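Local coordinates for probable molybdopterin-guanine dinucleotide biosynthesis protein A (Aquifex aeolicus, PDB 2E8B) that probably transfers a GMP moiety from GTP to the molybdenum-bound molybdopterin cofactor, forming its guanine dinucleotide form with the help of magnesium, at residues Lys40-Ile43 with Glu44-Tyr47. Residues are numbered along the deposited sequence; the frame is centred on the assembly and turned at random.
Sequences KKVI and ERVY
Lys41 and Glu44 run side by side and join in an i to i+3 salt bridge, Lys41 NZ lying 3.1 Å from Glu44 OE1 on the syn side of the carboxylate. Two bends in the lysine chain, chi2 -63° and chi3 -61°, fold the ammonium back toward its mate, whereas the Glu44 chain is extended as far as its carboxylate. Glu44 OE1 also accepts a short bond, 2.5 Å, from a water O, and that water donates to Lys41 O, which thus holds both it and Arg45 N, the latter at 3.0 Å.

Next to Glu44, and one turn on from Lys41, Arg45 folds back over the helix, with CG 3.1 Å from Lys41 O. The bend at chi3 (-67°) lays the guanidinium across Val42, whose CA lies 4.0 Å above the guanidinium plane, nearer its border than its centre, and whose CG2 is 3.7 Å from Arg45 NH2. That nitrogen is hydrogen-bonded to Pro108 O, so the Val42 contact and a loop carbonyl together limit the rotation of the group. Were Arg45 an alanine, Pro108 O would probably lose this donor and the side of Val42 its polar cover.

Behind these side chains runs regular i to i+4 alpha-helical bonding, including Val46 N to Val42 O and Tyr47 N to Ile43 O (2.9 Å). Ile43 and Val46 touch Val19 of strand 16-22, and Tyr47 reaches Val57 and Ile59 of strand 56-61, as expected for the helix of a beta-alpha-beta unit. Ile43 also packs on Ala21, a predicted GTP-binding residue. The chemistry is therefore divided around helix 32-51: aliphatic and aromatic side chains seat it on the sheet, while a hydrated ion pair and a hydrogen-bonded guanidinium occupy other flanks, the latter tying it to a loop.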
loop_
_atom_site.group_PDB
_atom_site.type_symbol
_atom_site.label_atom_id
_atom_site.label_comp_id
_atom_site.label_asym_id
_atom_site.label_seq_id
_atom_site.Cartn_x
_atom_site.Cartn_y
_atom_site.Cartn_z
ATOM N N LYS A 40 2.281 12.567 -8.930
ATOM C CA LYS A 40 3.689 12.379 -8.593
ATOM C C LYS A 40 3.996 13.008 -7.239
ATOM O O LYS A 40 4.763 12.457 -6.456
ATOM C CB LYS A 40 4.593 13.005 -9.655
ATOM C CG LYS A 40 4.498 12.367 -11.024
ATOM C CD LYS A 40 5.300 13.174 -12.034
ATOM C CE LYS A 40 4.951 12.782 -13.463
ATOM N NZ LYS A 40 5.631 13.675 -14.444
ATOM N N LYS A 41 3.404 14.169 -6.971
ATOM C CA LYS A 41 3.614 14.852 -5.699
ATOM C C LYS A 41 2.948 14.034 -4.602
ATOM O O LYS A 41 3.436 13.963 -3.473
ATOM C CB LYS A 41 2.995 16.253 -5.732
ATOM C CG LYS A 41 3.659 17.204 -6.711
ATOM C CD LYS A 41 5.109 17.466 -6.337
ATOM C CE LYS A 41 5.234 18.119 -4.965
ATOM N NZ LYS A 41 6.642 18.505 -4.656
ATOM N N VAL A 42 1.823 13.422 -4.949
ATOM C CA VAL A 42 1.086 12.606 -3.998
ATOM C C VAL A 42 1.903 11.396 -3.544
ATOM O O VAL A 42 2.066 11.175 -2.344
ATOM C CB VAL A 42 -0.256 12.126 -4.598
ATOM C CG1 VAL A 42 -0.918 11.119 -3.661
ATOM C CG2 VAL A 42 -1.182 13.318 -4.821
ATOM N N ILE A 43 2.435 10.616 -4.485
ATOM C CA ILE A 43 3.206 9.444 -4.078
ATOM C C ILE A 43 4.475 9.864 -3.346
ATOM O O ILE A 43 4.953 9.160 -2.452
ATOM C CB ILE A 43 3.566 8.519 -5.275
ATOM C CG1 ILE A 43 4.095 7.185 -4.739
ATOM C CG2 ILE A 43 4.613 9.171 -6.167
ATOM C CD1 ILE A 43 4.305 6.120 -5.803
ATOM N N GLU A 44 5.019 11.016 -3.720
ATOM C CA GLU A 44 6.213 11.524 -3.059
ATOM C C GLU A 44 5.875 11.743 -1.587
ATOM O O GLU A 44 6.642 11.367 -0.697
ATOM C CB GLU A 44 6.644 12.847 -3.697
ATOM C CG GLU A 44 7.939 13.422 -3.147
ATOM C CD GLU A 44 8.319 14.732 -3.820
ATOM O OE1 GLU A 44 7.575 15.720 -3.674
ATOM O OE2 GLU A 44 9.363 14.770 -4.500
ATOM N N ARG A 45 4.717 12.341 -1.332
ATOM C CA ARG A 45 4.287 12.596 0.035
ATOM C C ARG A 45 4.038 11.303 0.804
ATOM O O ARG A 45 4.404 11.190 1.978
ATOM C CB ARG A 45 3.021 13.453 0.052
ATOM C CG ARG A 45 3.210 14.861 -0.498
ATOM C CD ARG A 45 2.184 15.823 0.088
ATOM N NE ARG A 45 0.818 15.539 -0.346
ATOM C CZ ARG A 45 0.330 15.848 -1.545
ATOM N NH1 ARG A 45 1.094 16.460 -2.442
ATOM N NH2 ARG A 45 -0.926 15.547 -1.847
ATOM N N VAL A 46 3.414 10.328 0.150
ATOM C CA VAL A 46 3.132 9.054 0.800
ATOM C C VAL A 46 4.440 8.374 1.181
ATOM O O VAL A 46 4.557 7.793 2.258
ATOM C CB VAL A 46 2.331 8.110 -0.122
ATOM C CG1 VAL A 46 2.198 6.737 0.520
ATOM C CG2 VAL A 46 0.953 8.694 -0.389
ATOM N N TYR A 47 5.419 8.456 0.286
ATOM C CA TYR A 47 6.724 7.855 0.510
ATOM C C TYR A 47 7.419 8.486 1.711
ATOM O O TYR A 47 7.956 7.784 2.569
ATOM C CB TYR A 47 7.593 8.020 -0.740
ATOM C CG TYR A 47 9.011 7.542 -0.557
ATOM C CD1 TYR A 47 9.283 6.212 -0.247
ATOM C CD2 TYR A 47 10.081 8.425 -0.677
ATOM C CE1 TYR A 47 10.591 5.774 -0.059
ATOM C CE2 TYR A 47 11.388 7.999 -0.492
ATOM C CZ TYR A 47 11.636 6.674 -0.182
ATOM O OH TYR A 47 12.931 6.245 -0.012
HETATM O O HOH W 1 5.318 15.845 -2.599
#